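Local coordinates for Serine/threonine protein phosphatase Stp1 (Streptococcus agalactiae, PDB 2PK0) that probably dephosphorylates phosphoserine and phosphothreonine residues of proteins as a magnesium-dependent PP2C-family phosphatase with a signalling role, at residues M6-L11 with V109-D114; G113-F118 with L181-L186; D140-N145 with Q163-T168. All blocks are in the same frame, centred on the assembly; numbering follows the deposited sequence.

Contact 1. Residues M6-L11 with V109-D114; sequences MEISLL and VAIVGD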
# COMPACT_ATOMS: atom_id res chain seq x y z
N MET A 6 -11.99 -15.64 1.41
CA MET A 6 -10.72 -14.95 1.52
C MET A 6 -10.51 -14.38 2.89
O MET A 6 -11.40 -13.72 3.43
CB MET A 6 -10.65 -13.83 0.49
CG MET A 6 -9.93 -14.25 -0.74
SD MET A 6 -10.01 -12.97 -1.98
CE MET A 6 -10.00 -13.98 -3.46
N GLU A 7 -9.33 -14.61 3.46
CA GLU A 7 -9.04 -14.15 4.81
C GLU A 7 -8.15 -12.92 4.72
O GLU A 7 -7.12 -12.95 4.03
CB GLU A 7 -8.37 -15.24 5.65
CG GLU A 7 -8.34 -14.90 7.11
CD GLU A 7 -7.44 -15.80 7.96
OE1 GLU A 7 -6.89 -16.80 7.42
OE2 GLU A 7 -7.27 -15.49 9.17
N ILE A 8 -8.54 -11.85 5.42
CA ILE A 8 -7.74 -10.62 5.44
C ILE A 8 -7.06 -10.42 6.80
O ILE A 8 -7.71 -10.56 7.84
CB ILE A 8 -8.62 -9.40 5.12
CG1 ILE A 8 -9.27 -9.53 3.75
CG2 ILE A 8 -7.83 -8.09 5.20
CD1 ILE A 8 -10.25 -8.34 3.43
N SER A 9 -5.78 -10.06 6.81
CA SER A 9 -5.08 -9.74 8.06
C SER A 9 -4.37 -8.37 7.98
O SER A 9 -3.55 -8.15 7.09
CB SER A 9 -4.06 -10.83 8.37
OG SER A 9 -3.46 -10.66 9.63
N LEU A 10 -4.68 -7.47 8.92
CA LEU A 10 -4.06 -6.14 8.96
C LEU A 10 -3.13 -6.01 10.17
O LEU A 10 -3.47 -6.48 11.24
CB LEU A 10 -5.13 -5.05 9.04
CG LEU A 10 -6.26 -4.95 8.00
CD1 LEU A 10 -7.08 -3.75 8.29
CD2 LEU A 10 -5.77 -4.86 6.58
N LEU A 11 -1.97 -5.40 9.99
CA LEU A 11 -1.07 -5.14 11.12
C LEU A 11 -0.24 -3.90 10.87
O LEU A 11 0.27 -3.70 9.75
CB LEU A 11 -0.12 -6.33 11.41
CG LEU A 11 0.73 -6.26 12.71
CD1 LEU A 11 -0.15 -6.12 13.96
CD2 LEU A 11 1.67 -7.43 12.88
N VAL A 109 -7.08 -1.23 -2.48
CA VAL A 109 -7.31 -2.52 -3.13
C VAL A 109 -8.72 -2.97 -2.84
O VAL A 109 -9.11 -3.08 -1.68
CB VAL A 109 -6.36 -3.61 -2.60
CG1 VAL A 109 -6.55 -4.91 -3.38
CG2 VAL A 109 -4.93 -3.17 -2.66
N ALA A 110 -9.49 -3.22 -3.90
CA ALA A 110 -10.84 -3.76 -3.76
C ALA A 110 -10.88 -5.17 -4.34
O ALA A 110 -10.23 -5.44 -5.37
CB ALA A 110 -11.82 -2.89 -4.47
N ILE A 111 -11.64 -6.06 -3.70
CA ILE A 111 -11.70 -7.45 -4.13
C ILE A 111 -13.07 -7.76 -4.68
O ILE A 111 -14.04 -7.82 -3.92
CB ILE A 111 -11.45 -8.44 -2.97
CG1 ILE A 111 -10.13 -8.16 -2.26
CG2 ILE A 111 -11.43 -9.85 -3.48
CD1 ILE A 111 -10.00 -8.95 -0.96
N VAL A 112 -13.15 -7.98 -5.99
CA VAL A 112 -14.40 -8.34 -6.66
C VAL A 112 -14.33 -9.80 -7.12
O VAL A 112 -13.57 -10.13 -8.04
CB VAL A 112 -14.62 -7.45 -7.88
CG1 VAL A 112 -15.98 -7.74 -8.51
CG2 VAL A 112 -14.52 -6.02 -7.48
N GLY A 113 -15.12 -10.66 -6.48
CA GLY A 113 -14.99 -12.10 -6.69
C GLY A 113 -13.60 -12.57 -6.32
O GLY A 113 -13.19 -12.45 -5.16
N ASP A 114 -12.86 -13.09 -7.30
CA ASP A 114 -11.45 -13.43 -7.09
C ASP A 114 -10.48 -12.52 -7.87
O ASP A 114 -9.30 -12.84 -8.04
CB ASP A 114 -11.17 -14.90 -7.40
CG ASP A 114 -11.68 -15.33 -8.76
OD1 ASP A 114 -12.12 -14.49 -9.56
OD2 ASP A 114 -11.63 -16.54 -9.03

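Contact 2. Residues G113-F118 with L181-L186; sequences GDNIIF and LGVHLL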
# COMPACT_ATOMS: atom_id res chain seq x y z
N GLY A 113 -15.12 -10.66 -6.48
CA GLY A 113 -14.99 -12.10 -6.69
C GLY A 113 -13.60 -12.57 -6.32
O GLY A 113 -13.19 -12.45 -5.16
N ASP A 114 -12.86 -13.09 -7.30
CA ASP A 114 -11.45 -13.43 -7.09
C ASP A 114 -10.48 -12.52 -7.87
O ASP A 114 -9.30 -12.84 -8.04
CB ASP A 114 -11.17 -14.90 -7.40
CG ASP A 114 -11.68 -15.33 -8.76
OD1 ASP A 114 -12.12 -14.49 -9.56
OD2 ASP A 114 -11.63 -16.54 -9.03
N ASN A 115 -11.01 -11.40 -8.35
CA ASN A 115 -10.20 -10.36 -8.95
C ASN A 115 -9.93 -9.25 -7.95
O ASN A 115 -10.75 -8.96 -7.08
CB ASN A 115 -10.89 -9.78 -10.20
CG ASN A 115 -10.85 -10.72 -11.38
OD1 ASN A 115 -9.85 -10.78 -12.12
ND2 ASN A 115 -11.93 -11.46 -11.59
N ILE A 116 -8.77 -8.62 -8.07
CA ILE A 116 -8.49 -7.40 -7.35
C ILE A 116 -8.32 -6.28 -8.37
O ILE A 116 -7.91 -6.52 -9.51
CB ILE A 116 -7.20 -7.48 -6.49
CG1 ILE A 116 -6.04 -8.03 -7.31
CG2 ILE A 116 -7.40 -8.37 -5.29
CD1 ILE A 116 -4.72 -7.60 -6.80
N ILE A 117 -8.67 -5.07 -7.95
CA ILE A 117 -8.25 -3.89 -8.66
C ILE A 117 -7.59 -2.91 -7.67
O ILE A 117 -8.13 -2.62 -6.59
CB ILE A 117 -9.39 -3.22 -9.46
CG1 ILE A 117 -8.89 -1.93 -10.14
CG2 ILE A 117 -10.59 -2.95 -8.58
CD1 ILE A 117 -9.77 -1.42 -11.27
N PHE A 118 -6.41 -2.42 -8.02
CA PHE A 118 -5.75 -1.50 -7.15
C PHE A 118 -5.49 -0.14 -7.77
O PHE A 118 -5.37 -0.01 -8.97
CB PHE A 118 -4.45 -2.11 -6.59
CG PHE A 118 -3.38 -2.36 -7.63
CD1 PHE A 118 -2.49 -1.35 -8.01
CD2 PHE A 118 -3.22 -3.62 -8.19
CE1 PHE A 118 -1.49 -1.58 -8.95
CE2 PHE A 118 -2.21 -3.86 -9.14
CZ PHE A 118 -1.36 -2.85 -9.51
N LEU A 181 -3.07 1.97 -11.97
CA LEU A 181 -4.13 1.01 -11.71
C LEU A 181 -3.76 -0.36 -12.25
O LEU A 181 -2.95 -0.48 -13.14
CB LEU A 181 -5.42 1.47 -12.36
CG LEU A 181 -5.84 2.91 -12.07
CD1 LEU A 181 -6.78 3.30 -13.17
CD2 LEU A 181 -6.49 3.05 -10.73
N GLY A 182 -4.36 -1.40 -11.68
CA GLY A 182 -4.17 -2.75 -12.20
C GLY A 182 -5.23 -3.76 -11.77
O GLY A 182 -5.63 -3.81 -10.61
N VAL A 183 -5.69 -4.57 -12.71
CA VAL A 183 -6.60 -5.66 -12.39
C VAL A 183 -5.83 -6.97 -12.46
O VAL A 183 -5.09 -7.20 -13.42
CB VAL A 183 -7.80 -5.70 -13.33
CG1 VAL A 183 -8.84 -6.69 -12.84
CG2 VAL A 183 -8.43 -4.34 -13.41
N HIS A 184 -5.96 -7.80 -11.43
CA HIS A 184 -5.31 -9.11 -11.41
C HIS A 184 -6.20 -10.19 -10.86
O HIS A 184 -7.08 -9.94 -10.04
CB HIS A 184 -4.05 -9.06 -10.56
CG HIS A 184 -2.98 -8.18 -11.13
ND1 HIS A 184 -1.99 -8.66 -11.96
CD2 HIS A 184 -2.77 -6.85 -11.01
CE1 HIS A 184 -1.21 -7.66 -12.32
NE2 HIS A 184 -1.66 -6.55 -11.76
N LEU A 185 -5.95 -11.42 -11.30
CA LEU A 185 -6.68 -12.59 -10.82
C LEU A 185 -5.93 -13.22 -9.66
O LEU A 185 -4.72 -13.43 -9.72
CB LEU A 185 -6.79 -13.59 -11.96
CG LEU A 185 -7.61 -14.86 -11.73
CD1 LEU A 185 -9.03 -14.52 -11.31
CD2 LEU A 185 -7.62 -15.70 -12.99
N LEU A 186 -6.64 -13.54 -8.59
CA LEU A 186 -6.03 -14.28 -7.48
C LEU A 186 -6.39 -15.77 -7.58
O LEU A 186 -7.56 -16.12 -7.71
CB LEU A 186 -6.48 -13.72 -6.13
CG LEU A 186 -5.56 -12.76 -5.33
CD1 LEU A 186 -4.76 -11.81 -6.21
CD2 LEU A 186 -6.36 -11.99 -4.28

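Contact 3. Residues D140-N145 with Q163-T168; sequences DHSLVN and QKNIIT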
# COMPACT_ATOMS: atom_id res chain seq x y z
N ASP A 140 7.68 1.51 -7.85
CA ASP A 140 7.90 2.59 -6.90
C ASP A 140 7.91 3.93 -7.66
O ASP A 140 8.55 4.04 -8.69
CB ASP A 140 9.25 2.41 -6.17
CG ASP A 140 9.19 1.38 -5.03
OD1 ASP A 140 8.13 0.77 -4.82
OD2 ASP A 140 10.22 1.19 -4.33
N HIS A 141 7.16 4.92 -7.19
CA HIS A 141 7.30 6.25 -7.77
C HIS A 141 8.45 6.96 -7.11
O HIS A 141 8.27 7.68 -6.14
CB HIS A 141 6.00 7.04 -7.67
CG HIS A 141 4.87 6.39 -8.39
ND1 HIS A 141 3.59 6.35 -7.88
CD2 HIS A 141 4.83 5.72 -9.56
CE1 HIS A 141 2.81 5.68 -8.71
NE2 HIS A 141 3.54 5.28 -9.74
N SER A 142 9.64 6.72 -7.63
CA SER A 142 10.86 7.13 -6.98
C SER A 142 11.76 7.76 -8.01
O SER A 142 11.50 7.66 -9.21
CB SER A 142 11.57 5.90 -6.40
OG SER A 142 12.12 5.09 -7.44
N LEU A 143 12.83 8.38 -7.53
CA LEU A 143 13.81 9.01 -8.39
C LEU A 143 14.54 8.00 -9.28
O LEU A 143 14.63 8.22 -10.49
CB LEU A 143 14.81 9.83 -7.57
CG LEU A 143 15.63 10.95 -8.22
CD1 LEU A 143 15.76 12.10 -7.25
CD2 LEU A 143 17.00 10.49 -8.62
N VAL A 144 15.03 6.91 -8.68
CA VAL A 144 15.80 5.92 -9.45
C VAL A 144 14.99 5.24 -10.55
O VAL A 144 15.54 4.93 -11.60
CB VAL A 144 16.59 4.85 -8.57
CG1 VAL A 144 17.24 5.51 -7.41
CG2 VAL A 144 15.72 3.70 -8.07
N ASN A 145 13.68 5.07 -10.35
CA ASN A 145 12.82 4.52 -11.41
C ASN A 145 12.57 5.49 -12.56
O ASN A 145 12.35 5.05 -13.67
CB ASN A 145 11.49 3.97 -10.87
CG ASN A 145 11.66 2.66 -10.12
OD1 ASN A 145 12.68 2.00 -10.21
ND2 ASN A 145 10.65 2.29 -9.37
N GLN A 163 21.83 6.05 -2.78
CA GLN A 163 20.97 7.03 -2.09
C GLN A 163 19.64 6.41 -1.66
O GLN A 163 19.16 5.44 -2.26
CB GLN A 163 20.68 8.23 -2.99
CG GLN A 163 21.66 9.38 -2.90
CD GLN A 163 21.31 10.52 -3.88
OE1 GLN A 163 22.10 11.47 -4.04
NE2 GLN A 163 20.14 10.43 -4.53
N LYS A 164 19.02 6.98 -0.63
CA LYS A 164 17.71 6.54 -0.18
C LYS A 164 16.66 6.99 -1.19
O LYS A 164 16.87 7.97 -1.91
CB LYS A 164 17.40 7.09 1.22
N ASN A 165 15.54 6.27 -1.25
CA ASN A 165 14.47 6.58 -2.20
C ASN A 165 13.83 7.96 -1.97
O ASN A 165 13.19 8.20 -0.94
CB ASN A 165 13.39 5.48 -2.20
CG ASN A 165 13.81 4.21 -2.98
OD1 ASN A 165 14.53 4.28 -3.99
ND2 ASN A 165 13.36 3.05 -2.50
N ILE A 166 14.03 8.87 -2.91
CA ILE A 166 13.30 10.14 -2.92
C ILE A 166 12.01 9.95 -3.73
O ILE A 166 12.05 9.61 -4.91
CB ILE A 166 14.13 11.30 -3.54
CG1 ILE A 166 15.42 11.54 -2.74
CG2 ILE A 166 13.29 12.58 -3.62
CD1 ILE A 166 16.70 11.04 -3.43
N ILE A 167 10.87 10.14 -3.08
CA ILE A 167 9.57 9.91 -3.71
C ILE A 167 9.24 10.99 -4.76
O ILE A 167 9.58 12.17 -4.58
CB ILE A 167 8.50 9.76 -2.61
CG1 ILE A 167 7.41 8.80 -3.04
CG2 ILE A 167 7.96 11.12 -2.14
CD1 ILE A 167 6.55 8.41 -1.88
N THR A 168 8.63 10.59 -5.87
CA THR A 168 8.35 11.54 -6.95
C THR A 168 6.90 11.99 -7.03
O THR A 168 6.60 12.99 -7.70
CB THR A 168 8.83 11.06 -8.36
OG1 THR A 168 8.19 9.84 -8.74
CG2 THR A 168 10.33 10.91 -8.39
O HOH W 1 14.73 7.03 -5.62

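Contact 1. Residues M6-L11 with V109-D114
Met6 and Ile111 reach for each other tip to tip, and this apolar meeting carries most of a small contact between two strands that lie in different sheets. The sulfur is the point of closest approach: Met6 SD lies 3.7 Å from Ile111 CG2 and 4.1 Å from Ile111 CD1, so it sits against both branches of the isoleucine. Beyond the sulfur the methyl turns toward the end of the other segment, where Met6 CE comes to 3.9 Å from Gly113 O and equally near Asp114 CA. Ile8 adds a looser touch, its CD1 4.4 Å from CD1 of Ile111.

The torsions explain how one methionine covers three residues. Its chain is extended about CB-CG (chi2 174°) and bends only at the last torsion, which swings the methyl along the turn at 113-114. Ile111 presents two branches because CG2 is anti to its backbone N while CG1 lies beside that N. No hydrogen bond crosses between the segments, and the backbones stay well apart, with even the nearest CA pair, Met6 and Asp114, separated by 8.8 Å. The carboxylate of Asp114 leads away from the methionine and forms salt bridges with Arg2 and Lys4, so its charge is answered by the N-terminal residues ahead of strand 6-13.

This is packing between the layers of the PP2C beta sandwich. Strand 6-13 bonds through its backbone to strand 238-245, whose Val243 touches both Met6 and Ile111, while strand 103-112 belongs to the facing sheet and pairs with strand 35-43. On the outer sides, helix 218-231 covers Glu7 and Ser9, and helix 72-96 covers Ala110 and Val112.

Contact 2. Residues G113-F118 with L181-L186
Asp114 opens the pairing with its carbonyl: its O accepts from Leu186 N at 2.8 Å, the donor standing nearly on the C=O axis (177°). Its carboxylate, held through OD2 by Arg2 and Lys4, runs alongside Leu185, the two side chains pointing the same way, with OD1 3.6 Å from Leu185 CD1. Asn115 faces Leu185 as a non-hydrogen-bonded antiparallel pair.

Ile116 and His184 then exchange two backbone bonds, Ile116 N to His184 O at 2.9 Å and His184 N to Ile116 O at 3.0 Å. The isoleucine's CG1 occupies the crowded position between N and carbonyl carbon and crosses His184 obliquely, CG1 against CB, whereas CG2 meets Leu186 CD2 at 3.9 Å. Ile117, on the other face of the sheet, crosses Val183 obliquely, CD1 to CG2, beneath helix 72-96.

Phe118 bonds twice with Gly182, its N reaching Gly182 O at 3.0 Å. Its ring folds back over this residue, with Gly182 CA 4.1 Å from the ring centroid in a CH-pi contact over the ring face, made close by the absence of a side chain on Gly182. At the rim, CE2 lies 3.6 Å from His184 CD2; the two rings are nearly coplanar (7°), edge beside edge rather than stacked.

Such alternating pairs are classic antiparallel beta structure, here attaching the outermost strand 180-185 to one sheet of the PP2C sandwich.

Contact 3. Residues D140-N145 with Q163-T168
A capped helix start bridged to a loop defines this contact, within the excursion between strands 133-136 and 180-185 that probably corresponds to the flap subdomain of bacterial PP2C phosphatases. Ser142 is the N-cap of helix 143-149. With OG in the crowded position between its own N and carbonyl carbon, it accepts a weak bond from Asn145 N at 3.3 Å. Asn145 reaches back in turn, ND2 giving a 2.8 Å bond to a lone pair of Asp140 O, which ties the preceding turn to the helix.

The loop 163-168 joins through a single backbone bridge at Ser142 and Ile167. Thr168 N donates to His141 O at 2.9 Å, from 45° above the carbonyl plane, and Leu143 N makes a weak bond to Ile166 O at 3.0 Å. His141 is at the centre of an inverse gamma turn; its ring leads away from the loop, NE2 bonded to Asp180 and ND1 to the backbone N of Gly122, and stacks with His120.

The methyl CG2 of Thr168 rests on the backbone of Ser142, 3.5 Å from its C, while Leu143 and Ile166 run side by side, CD1 to CD1 at 4.1 Å. The side chain of Ile167 is about 8 Å from a bound magnesium ion. One water completes the bridge, accepting from Val144 N at 3.1 Å and donating to Asn165 OD1.

Contacts 1 and 2 adjoin, their centres 10 Å apart, and share the turn at Gly113-Asp114 that leads from strand 103-112 into strand 115-121. Contact 1 joins the two sheets of the sandwich; contact 2 hydrogen-bonds the edge strand 180-185 onto one of them, and the backbone of Ala110 probably bonds to Ile117 between them. Contact 3 lies 26 Å from contact 2 and 28 Å from contact 1, centre to centre, and along the chain is nested in the loop that contact 2 closes. The edge strand thus returns the chain to the core. In this enzyme the subdomain conformation is coupled to binding of a third metal ion, and contact 3 probably belongs to that subdomain.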